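Local coordinates for putative endonuclease/exonuclease/phosphatase family protein (Bacteroides thetaiotaomicron, PDB 3MPR), which is probably a metal-dependent nuclease of the endonuclease/exonuclease/phosphatase family, hydrolysing phosphodiester bonds in nucleic acids, at residues S11-N16 and P277-P282; Q37-H42 and E62-Y67; T247-R252 and Y272-P277. All blocks are in the same frame, centred on the assembly; numbering follows the deposited sequence.

Contact 1 of 3, residues S11-N16 and P277-P282; sequences SYNLRN and PSDHFP
N13 lies flat against the imidazole of H280, its amide plane turned only 13° from that of the ring. Its CB sits over the ring face, 3.6 Å from the centroid of H280, and CG follows at 3.6 Å from H280 ND1. At the tip ND2 passes over H280 CE1 and gives hydrogen bonds to D178 and E51, while OD1 accepts R15 N at 2.8 Å in an Asx turn that fixes the rotation of the amide. The carbonyl of N13 is held as well: S278 OG donates to N13 O over 2.6 Å. H280 ND1 in turn bonds to D279 OD1, which is met from above the carboxylate plane.

Alongside, the Y12 ring takes P282 CB over the centre of one face, 3.7 Å from its centroid, and L14 CD2 on the other. With CG anti to the backbone N (chi1 -158°), CG itself lies against P282 CB, and Y12 OH shares a water with S278 N and H280 O. An alanine at Y12 would remove the ring and hydroxyl, probably leaving a gap beside P282 and this water without one of its partners. The Ser-Asp-His sequence of 278-280, with N13 beside E51, which binds magnesium in this protein although no metal is bound to this chain here, is consistent with the active-site cleft of the DNase I-like fold.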
loop_
_atom_site.group_PDB
_atom_site.type_symbol
_atom_site.label_atom_id
_atom_site.label_comp_id
_atom_site.label_asym_id
_atom_site.label_seq_id
_atom_site.Cartn_x
_atom_site.Cartn_y
_atom_site.Cartn_z
ATOM N N SER A 11 -2.226 -11.905 -5.541
ATOM C CA SER A 11 -3.254 -12.513 -6.364
ATOM C C SER A 11 -4.204 -11.377 -6.726
ATOM O O SER A 11 -4.639 -10.620 -5.860
ATOM C CB SER A 11 -4.000 -13.589 -5.573
ATOM O OG SER A 11 -4.989 -14.218 -6.391
ATOM N N TYR A 12 -4.510 -11.228 -8.004
ATOM C CA TYR A 12 -5.329 -10.085 -8.426
ATOM C C TYR A 12 -6.170 -10.466 -9.623
ATOM O O TYR A 12 -5.634 -10.707 -10.709
ATOM C CB TYR A 12 -4.413 -8.930 -8.811
ATOM C CG TYR A 12 -5.037 -7.546 -8.782
ATOM C CD1 TYR A 12 -6.370 -7.354 -8.449
ATOM C CD2 TYR A 12 -4.271 -6.427 -9.083
ATOM C CE1 TYR A 12 -6.926 -6.075 -8.418
ATOM C CE2 TYR A 12 -4.819 -5.138 -9.055
ATOM C CZ TYR A 12 -6.142 -4.972 -8.727
ATOM O OH TYR A 12 -6.679 -3.699 -8.694
ATOM N N ASN A 13 -7.484 -10.514 -9.431
ATOM C CA ASN A 13 -8.403 -10.720 -10.544
ATOM C C ASN A 13 -8.610 -9.386 -11.264
ATOM O O ASN A 13 -9.186 -8.458 -10.704
ATOM C CB ASN A 13 -9.733 -11.270 -10.034
ATOM C CG ASN A 13 -10.738 -11.496 -11.150
ATOM O OD1 ASN A 13 -10.750 -10.774 -12.142
ATOM N ND2 ASN A 13 -11.577 -12.510 -10.994
ATOM N N LEU A 14 -8.134 -9.296 -12.504
ATOM C CA LEU A 14 -8.066 -8.018 -13.214
ATOM C C LEU A 14 -9.360 -7.687 -13.964
ATOM O O LEU A 14 -9.495 -6.598 -14.531
ATOM C CB LEU A 14 -6.859 -7.996 -14.164
ATOM C CG LEU A 14 -5.494 -8.284 -13.520
ATOM C CD1 LEU A 14 -4.366 -7.844 -14.445
ATOM C CD2 LEU A 14 -5.361 -7.597 -12.168
ATOM N N ARG A 15 -10.296 -8.632 -13.961
ATOM C CA ARG A 15 -11.602 -8.465 -14.609
ATOM C C ARG A 15 -11.518 -8.463 -16.143
ATOM O O ARG A 15 -10.869 -7.611 -16.758
ATOM C CB ARG A 15 -12.310 -7.207 -14.100
ATOM C CG ARG A 15 -13.714 -7.002 -14.662
ATOM C CD ARG A 15 -14.595 -8.207 -14.345
ATOM N NE ARG A 15 -15.989 -8.015 -14.745
ATOM C CZ ARG A 15 -16.852 -9.017 -14.876
ATOM N NH1 ARG A 15 -16.446 -10.263 -14.650
ATOM N NH2 ARG A 15 -18.104 -8.783 -15.241
ATOM N N ASN A 16 -12.172 -9.434 -16.764
ATOM C CA ASN A 16 -12.115 -9.538 -18.215
ATOM C C ASN A 16 -12.642 -8.263 -18.876
ATOM O O ASN A 16 -13.587 -7.638 -18.389
ATOM C CB ASN A 16 -12.891 -10.762 -18.699
ATOM C CG ASN A 16 -14.382 -10.576 -18.597
ATOM O OD1 ASN A 16 -15.015 -11.024 -17.645
ATOM N ND2 ASN A 16 -14.956 -9.901 -19.581
ATOM N N PRO A 277 -9.941 -0.189 -9.181
ATOM C CA PRO A 277 -9.140 -0.573 -10.352
ATOM C C PRO A 277 -9.599 -1.909 -10.946
ATOM O O PRO A 277 -9.481 -2.099 -12.147
ATOM C CB PRO A 277 -7.722 -0.676 -9.789
ATOM C CG PRO A 277 -7.724 0.285 -8.623
ATOM C CD PRO A 277 -9.099 0.151 -8.021
ATOM N N SER A 278 -10.110 -2.812 -10.116
ATOM C CA SER A 278 -10.793 -3.998 -10.626
ATOM C C SER A 278 -11.975 -4.303 -9.727
ATOM O O SER A 278 -12.170 -3.632 -8.725
ATOM C CB SER A 278 -9.859 -5.208 -10.688
ATOM O OG SER A 278 -10.575 -6.329 -11.175
ATOM N N ASP A 279 -12.777 -5.301 -10.077
ATOM C CA ASP A 279 -13.897 -5.639 -9.205
ATOM C C ASP A 279 -13.500 -6.579 -8.063
ATOM O O ASP A 279 -14.340 -6.986 -7.252
ATOM C CB ASP A 279 -15.136 -6.116 -9.983
ATOM C CG ASP A 279 -14.942 -7.458 -10.649
ATOM O OD1 ASP A 279 -13.781 -7.876 -10.841
ATOM O OD2 ASP A 279 -15.968 -8.089 -10.984
ATOM N N HIS A 280 -12.209 -6.899 -7.982
ATOM C CA HIS A 280 -11.649 -7.444 -6.744
ATOM C C HIS A 280 -10.595 -6.469 -6.214
ATOM O O HIS A 280 -10.107 -5.602 -6.949
ATOM C CB HIS A 280 -10.963 -8.788 -6.983
ATOM C CG HIS A 280 -11.887 -9.885 -7.418
ATOM N ND1 HIS A 280 -12.620 -9.834 -8.587
ATOM C CD2 HIS A 280 -12.158 -11.085 -6.856
ATOM C CE1 HIS A 280 -13.317 -10.952 -8.715
ATOM N NE2 HIS A 280 -13.052 -11.728 -7.679
ATOM N N PHE A 281 -10.228 -6.632 -4.949
ATOM C CA PHE A 281 -9.023 -5.991 -4.431
ATOM C C PHE A 281 -7.863 -6.967 -4.550
ATOM O O PHE A 281 -8.054 -8.154 -4.353
ATOM C CB PHE A 281 -9.200 -5.621 -2.965
ATOM C CG PHE A 281 -10.273 -4.597 -2.729
ATOM C CD1 PHE A 281 -10.231 -3.378 -3.377
ATOM C CD2 PHE A 281 -11.316 -4.852 -1.858
ATOM C CE1 PHE A 281 -11.210 -2.432 -3.170
ATOM C CE2 PHE A 281 -12.305 -3.904 -1.650
ATOM C CZ PHE A 281 -12.248 -2.699 -2.311
ATOM N N PRO A 282 -6.649 -6.461 -4.843
ATOM C CA PRO A 282 -5.487 -7.359 -4.811
ATOM C C PRO A 282 -5.191 -7.836 -3.396
ATOM O O PRO A 282 -5.386 -7.105 -2.431
ATOM C CB PRO A 282 -4.337 -6.478 -5.307
ATOM C CG PRO A 282 -4.773 -5.092 -5.077
ATOM C CD PRO A 282 -6.279 -5.074 -5.179
HETATM O O HOH W 1 -8.914 -3.159 -7.160
HETATM O O HOH W 2 -8.052 -10.230 -6.544
#

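Contact 2 of 3, residues Q37-H42 and E62-Y67; sequences QMVQYH and EALPGY
Apolar contacts join V39 and Q40, on the last turn of helix 28-41, to L64 and Y67. V39 CG1, anti to the backbone N (chi1 172°), touches two partners: L64 CD2 at 3.9 Å and the phenol end of Y67, where it comes within 3.8 Å of Y67 CZ. The valine and tyrosine side chains run antiparallel alongside each other, and the methyl meets the ring obliquely. L64 CD2 also bears on the aliphatic part of the glutamine, 3.6 Å from Q40 CG, the two chains crossing obliquely. Q40 reaches out straight past CG (chi2 175°), and its NE2 ends 4.0 Å from P65 CD in loose van der Waals contact.

Polar links across the contact pass through solvent. One water donates to both Q40 OE1, at 2.7 Å, and A63 O, at 3.0 Å, tying the glutamine to the backbone at A63. Q40 OE1 is bonded besides to Y206 of the second subunit, so the amide is held from two chains. The hydroxyl of Y67 is anchored on F44 O.

Within 62-67 a type II turn runs from L64 to Y67, closed by Y67 N to L64 O at 3.0 Å, with G66 at its third position in a positive-phi conformation. The turn carries the chain from helix 54-63 into strand 67-70, which lies at one edge of its sheet within this chain. A63 and L64 also rest on A36 of helix 28-41, while V39 and L64 both touch F47 of strand 46-50.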
loop_
_atom_site.group_PDB
_atom_site.type_symbol
_atom_site.label_atom_id
_atom_site.label_comp_id
_atom_site.label_asym_id
_atom_site.label_seq_id
_atom_site.Cartn_x
_atom_site.Cartn_y
_atom_site.Cartn_z
ATOM N N GLN A 37 0.117 0.675 -12.132
ATOM C CA GLN A 37 0.707 1.496 -11.072
ATOM C C GLN A 37 0.693 0.813 -9.699
ATOM O O GLN A 37 1.663 0.912 -8.951
ATOM C CB GLN A 37 0.052 2.879 -10.993
ATOM C CG GLN A 37 0.532 3.850 -12.086
ATOM C CD GLN A 37 0.805 5.242 -11.541
ATOM O OE1 GLN A 37 -0.115 6.042 -11.380
ATOM N NE2 GLN A 37 2.077 5.529 -11.231
HETATM N N MSE A 38 -0.395 0.128 -9.353
HETATM C CA MSE A 38 -0.438 -0.557 -8.051
HETATM C C MSE A 38 0.610 -1.663 -7.950
HETATM O O MSE A 38 1.270 -1.814 -6.920
HETATM C CB MSE A 38 -1.814 -1.150 -7.782
HETATM C CG MSE A 38 -2.919 -0.117 -7.673
HETATM SE SE MSE A 38 -4.593 -0.942 -7.102
HETATM C CE MSE A 38 -4.025 -1.539 -5.347
ATOM N N VAL A 39 0.732 -2.452 -9.014
ATOM C CA VAL A 39 1.741 -3.509 -9.087
ATOM C C VAL A 39 3.141 -2.941 -8.855
ATOM O O VAL A 39 3.960 -3.514 -8.129
ATOM C CB VAL A 39 1.714 -4.192 -10.478
ATOM C CG1 VAL A 39 2.883 -5.152 -10.640
ATOM C CG2 VAL A 39 0.388 -4.922 -10.695
ATOM N N GLN A 40 3.414 -1.805 -9.475
ATOM C CA GLN A 40 4.720 -1.188 -9.359
ATOM C C GLN A 40 4.915 -0.582 -7.983
ATOM O O GLN A 40 5.917 -0.849 -7.317
ATOM C CB GLN A 40 4.890 -0.126 -10.450
ATOM C CG GLN A 40 4.882 -0.721 -11.849
ATOM C CD GLN A 40 4.919 0.337 -12.936
ATOM O OE1 GLN A 40 4.168 1.316 -12.896
ATOM N NE2 GLN A 40 5.800 0.151 -13.907
ATOM N N TYR A 41 3.943 0.216 -7.546
ATOM C CA TYR A 41 4.073 0.902 -6.259
ATOM C C TYR A 41 4.138 -0.065 -5.083
ATOM O O TYR A 41 4.877 0.159 -4.117
ATOM C CB TYR A 41 2.927 1.893 -6.046
ATOM C CG TYR A 41 3.146 2.733 -4.808
ATOM C CD1 TYR A 41 3.985 3.829 -4.841
ATOM C CD2 TYR A 41 2.552 2.395 -3.593
ATOM C CE1 TYR A 41 4.204 4.597 -3.720
ATOM C CE2 TYR A 41 2.776 3.156 -2.460
ATOM C CZ TYR A 41 3.597 4.250 -2.529
ATOM O OH TYR A 41 3.840 5.003 -1.403
ATOM N N HIS A 42 3.358 -1.137 -5.164
ATOM C CA HIS A 42 3.284 -2.106 -4.072
ATOM C C HIS A 42 4.276 -3.259 -4.224
ATOM O O HIS A 42 4.222 -4.232 -3.482
ATOM C CB HIS A 42 1.849 -2.608 -3.892
ATOM C CG HIS A 42 0.934 -1.578 -3.299
ATOM N ND1 HIS A 42 0.023 -0.862 -4.047
ATOM C CD2 HIS A 42 0.806 -1.133 -2.025
ATOM C CE1 HIS A 42 -0.625 -0.021 -3.259
ATOM N NE2 HIS A 42 -0.173 -0.172 -2.027
ATOM N N GLU A 62 3.033 -4.311 -21.466
ATOM C CA GLU A 62 3.498 -3.018 -21.961
ATOM C C GLU A 62 3.559 -2.009 -20.813
ATOM O O GLU A 62 4.485 -1.206 -20.735
ATOM C CB GLU A 62 2.605 -2.502 -23.091
ATOM C CG GLU A 62 2.938 -1.082 -23.545
ATOM C CD GLU A 62 2.012 -0.602 -24.642
ATOM O OE1 GLU A 62 0.791 -0.525 -24.401
ATOM O OE2 GLU A 62 2.500 -0.311 -25.752
ATOM N N ALA A 63 2.582 -2.072 -19.912
ATOM C CA ALA A 63 2.524 -1.139 -18.787
ATOM C C ALA A 63 3.487 -1.514 -17.674
ATOM O O ALA A 63 3.650 -0.753 -16.720
ATOM C CB ALA A 63 1.104 -1.051 -18.232
ATOM N N LEU A 64 4.113 -2.687 -17.785
ATOM C CA LEU A 64 4.981 -3.197 -16.722
ATOM C C LEU A 64 6.379 -3.553 -17.217
ATOM O O LEU A 64 6.725 -4.723 -17.306
ATOM C CB LEU A 64 4.348 -4.411 -16.038
ATOM C CG LEU A 64 3.105 -4.134 -15.181
ATOM C CD1 LEU A 64 2.520 -5.455 -14.682
ATOM C CD2 LEU A 64 3.441 -3.216 -14.012
ATOM N N PRO A 65 7.190 -2.532 -17.537
ATOM C CA PRO A 65 8.566 -2.777 -17.970
ATOM C C PRO A 65 9.249 -3.627 -16.934
ATOM O O PRO A 65 9.131 -3.335 -15.739
ATOM C CB PRO A 65 9.186 -1.378 -17.966
ATOM C CG PRO A 65 8.029 -0.460 -18.205
ATOM C CD PRO A 65 6.857 -1.096 -17.515
ATOM N N GLY A 66 9.934 -4.676 -17.372
ATOM C CA GLY A 66 10.651 -5.535 -16.452
ATOM C C GLY A 66 9.877 -6.763 -16.005
ATOM O O GLY A 66 10.429 -7.606 -15.307
ATOM N N TYR A 67 8.603 -6.858 -16.389
ATOM C CA TYR A 67 7.796 -8.044 -16.096
ATOM C C TYR A 67 7.582 -8.896 -17.341
ATOM O O TYR A 67 7.477 -8.368 -18.445
ATOM C CB TYR A 67 6.423 -7.644 -15.545
ATOM C CG TYR A 67 6.440 -7.155 -14.108
ATOM C CD1 TYR A 67 6.089 -8.002 -13.055
ATOM C CD2 TYR A 67 6.782 -5.838 -13.804
ATOM C CE1 TYR A 67 6.112 -7.542 -11.723
ATOM C CE2 TYR A 67 6.794 -5.372 -12.494
ATOM C CZ TYR A 67 6.461 -6.232 -11.457
ATOM O OH TYR A 67 6.484 -5.756 -10.158
HETATM O O HOH W 3 2.788 1.664 -15.249
#

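Contact 3 of 3, residues T247-R252 and Y272-P277; sequences TYRSVR and YEARTP. With ACY (acetic acid), chain E.
Strands 248-251 and 272-275 run antiparallel at 141°, with Y248-R275 and S250-E273 as hydrogen-bonded pairs and R249-A274 and V251-Y272 as non-hydrogen-bonded ones. Y248 O is gripped twice: R275 N, at 3.0 Å, and R249 NH1 reach it from opposite faces of its plane. R249 NH1 also donates to T247 OG1, and its NE bonds to S221 of the second subunit. On the face that carries Y248, S250, E273 and R275, R275 CB lies over the Y248 ring, 3.5 Å from its centroid, while Y248 OH turns to Q30 of helix 28-41.

The pair is a two-stranded antiparallel sheet separate from the two large sheets of the DNase I-like fold, its strands joined through a largely unmodelled segment.

R275 bends at chi2 (-80°), and its NE gives S250 OG a nearly straight bond of 3.0 Å in the guanidinium plane; NH1 reaches R24 and D26. A water links S250 OG, E273 OE2 and R275 NH2. E273 CB sits over the R252 guanidinium, 3.7 Å from R252 CZ, and the R252 NH1 to E273 OE2 salt bridge is long at 3.8 Å, the oxygen well off that plane, so charges alone attract. R249 N donates to OXT of an acetic acid molecule, probably from the crystallisation liquor, at 3.0 Å.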
loop_
_atom_site.group_PDB
_atom_site.type_symbol
_atom_site.label_atom_id
_atom_site.label_comp_id
_atom_site.label_asym_id
_atom_site.label_seq_id
_atom_site.Cartn_x
_atom_site.Cartn_y
_atom_site.Cartn_z
ATOM N N THR A 247 -8.095 3.433 -4.554
ATOM C CA THR A 247 -9.072 3.790 -5.587
ATOM C C THR A 247 -8.625 4.991 -6.409
ATOM O O THR A 247 -7.920 5.880 -5.911
ATOM C CB THR A 247 -10.460 4.142 -4.972
ATOM O OG1 THR A 247 -10.277 5.058 -3.887
ATOM C CG2 THR A 247 -11.165 2.904 -4.459
ATOM N N TYR A 248 -9.053 5.023 -7.664
ATOM C CA TYR A 248 -8.838 6.189 -8.505
ATOM C C TYR A 248 -10.149 6.973 -8.619
ATOM O O TYR A 248 -11.117 6.669 -7.915
ATOM C CB TYR A 248 -8.255 5.788 -9.875
ATOM C CG TYR A 248 -9.199 5.074 -10.842
ATOM C CD1 TYR A 248 -9.769 5.760 -11.902
ATOM C CD2 TYR A 248 -9.473 3.716 -10.726
ATOM C CE1 TYR A 248 -10.603 5.132 -12.805
ATOM C CE2 TYR A 248 -10.319 3.064 -11.639
ATOM C CZ TYR A 248 -10.877 3.791 -12.678
ATOM O OH TYR A 248 -11.724 3.206 -13.595
ATOM N N ARG A 249 -10.181 7.995 -9.469
ATOM C CA ARG A 249 -11.380 8.824 -9.576
ATOM C C ARG A 249 -11.718 9.046 -11.030
ATOM O O ARG A 249 -10.823 9.136 -11.869
ATOM C CB ARG A 249 -11.185 10.187 -8.906
ATOM C CG ARG A 249 -10.867 10.139 -7.402
ATOM C CD ARG A 249 -12.082 9.800 -6.519
ATOM N NE ARG A 249 -11.681 9.827 -5.111
ATOM C CZ ARG A 249 -11.145 8.794 -4.470
ATOM N NH1 ARG A 249 -10.990 7.633 -5.103
ATOM N NH2 ARG A 249 -10.776 8.916 -3.195
ATOM N N SER A 250 -13.010 9.169 -11.319
ATOM C CA SER A 250 -13.449 9.532 -12.659
ATOM C C SER A 250 -14.464 10.658 -12.565
ATOM O O SER A 250 -15.057 10.887 -11.512
ATOM C CB SER A 250 -14.064 8.325 -13.369
ATOM O OG SER A 250 -15.248 7.928 -12.702
ATOM N N VAL A 251 -14.645 11.379 -13.664
ATOM C CA VAL A 251 -15.650 12.431 -13.705
ATOM C C VAL A 251 -17.037 11.814 -13.801
ATOM O O VAL A 251 -17.279 10.935 -14.629
ATOM C CB VAL A 251 -15.431 13.378 -14.893
ATOM C CG1 VAL A 251 -16.570 14.397 -14.981
ATOM C CG2 VAL A 251 -14.093 14.083 -14.754
ATOM N N ARG A 252 -17.930 12.265 -12.928
ATOM C CA ARG A 252 -19.322 11.826 -12.921
ATOM C C ARG A 252 -20.052 12.388 -14.133
ATOM O O ARG A 252 -20.124 13.605 -14.306
ATOM C CB ARG A 252 -20.020 12.317 -11.653
ATOM C CG ARG A 252 -20.442 11.227 -10.698
ATOM C CD ARG A 252 -21.402 11.759 -9.644
ATOM N NE ARG A 252 -21.064 11.271 -8.308
ATOM C CZ ARG A 252 -21.268 10.026 -7.886
ATOM N NH1 ARG A 252 -21.806 9.122 -8.698
ATOM N NH2 ARG A 252 -20.929 9.681 -6.649
ATOM N N TYR A 272 -16.887 14.135 -9.057
ATOM C CA TYR A 272 -16.117 12.918 -9.286
ATOM C C TYR A 272 -16.696 11.784 -8.471
ATOM O O TYR A 272 -17.484 12.018 -7.559
ATOM C CB TYR A 272 -14.658 13.121 -8.868
ATOM C CG TYR A 272 -13.923 14.143 -9.692
ATOM C CD1 TYR A 272 -13.972 15.495 -9.363
ATOM C CD2 TYR A 272 -13.170 13.760 -10.797
ATOM C CE1 TYR A 272 -13.297 16.437 -10.112
ATOM C CE2 TYR A 272 -12.487 14.700 -11.557
ATOM C CZ TYR A 272 -12.559 16.034 -11.208
ATOM O OH TYR A 272 -11.879 16.964 -11.955
ATOM N N GLU A 273 -16.308 10.552 -8.807
ATOM C CA GLU A 273 -16.685 9.399 -8.011
ATOM C C GLU A 273 -15.513 8.435 -7.891
ATOM O O GLU A 273 -14.665 8.357 -8.779
ATOM C CB GLU A 273 -17.891 8.680 -8.611
ATOM C CG GLU A 273 -17.654 8.069 -9.977
ATOM C CD GLU A 273 -18.946 7.508 -10.583
ATOM O OE1 GLU A 273 -19.419 6.448 -10.113
ATOM O OE2 GLU A 273 -19.495 8.136 -11.516
ATOM N N ALA A 274 -15.472 7.705 -6.788
ATOM C CA ALA A 274 -14.438 6.701 -6.602
ATOM C C ALA A 274 -14.684 5.544 -7.552
ATOM O O ALA A 274 -15.830 5.201 -7.834
ATOM C CB ALA A 274 -14.427 6.211 -5.165
ATOM N N ARG A 275 -13.597 4.953 -8.045
ATOM C CA ARG A 275 -13.657 3.785 -8.921
ATOM C C ARG A 275 -12.642 2.785 -8.399
ATOM O O ARG A 275 -11.553 3.182 -7.986
ATOM C CB ARG A 275 -13.221 4.170 -10.342
ATOM C CG ARG A 275 -14.167 5.090 -11.087
ATOM C CD ARG A 275 -15.318 4.291 -11.662
ATOM N NE ARG A 275 -16.268 5.142 -12.377
ATOM C CZ ARG A 275 -17.401 4.694 -12.911
ATOM N NH1 ARG A 275 -17.718 3.407 -12.813
ATOM N NH2 ARG A 275 -18.217 5.533 -13.538
ATOM N N THR A 276 -12.973 1.498 -8.429
ATOM C CA THR A 276 -12.001 0.488 -8.027
ATOM C C THR A 276 -11.260 0.024 -9.287
ATOM O O THR A 276 -11.866 -0.107 -10.347
ATOM C CB THR A 276 -12.668 -0.699 -7.319
ATOM O OG1 THR A 276 -13.666 -1.273 -8.181
ATOM C CG2 THR A 276 -13.311 -0.242 -6.019
ATOM N N PRO A 277 -9.941 -0.189 -9.181
ATOM C CA PRO A 277 -9.140 -0.573 -10.352
ATOM C C PRO A 277 -9.599 -1.909 -10.946
ATOM O O PRO A 277 -9.481 -2.099 -12.147
ATOM C CB PRO A 277 -7.722 -0.676 -9.789
ATOM C CG PRO A 277 -7.724 0.285 -8.623
ATOM C CD PRO A 277 -9.099 0.151 -8.021
HETATM C C ACY E . -6.770 9.123 -11.051
HETATM O O ACY E . -6.862 8.287 -11.984
HETATM O OXT ACY E . -7.514 9.158 -10.033
HETATM C CH3 ACY E . -5.672 10.135 -11.178
HETATM O O HOH W 4 -13.153 1.054 -12.463
HETATM O O HOH W 5 -17.654 8.277 -13.799
#

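Overall arrangement
Contact 1 is the buried one; contacts 2 and 3 are partly buried and meet the second subunit at several residues, contact 1 only through F281. Contact 1 combines CH-pi packing of P282 on Y12 with polar side chains beside a metal-binding residue; contact 2 is mainly aliphatic and aromatic packing with one bridging water; contact 3 relies on strand pairing and a charged network. Along the chain, contacts 2 and 3 both nest inside the loop that contact 1 closes. P277 belongs to contacts 1 and 3, leading from the two-stranded sheet into the cleft segment. Selenomethionine M38 of helix 28-41 ties all three together, packing on P277, P282 and Y12 from the segment 37-42.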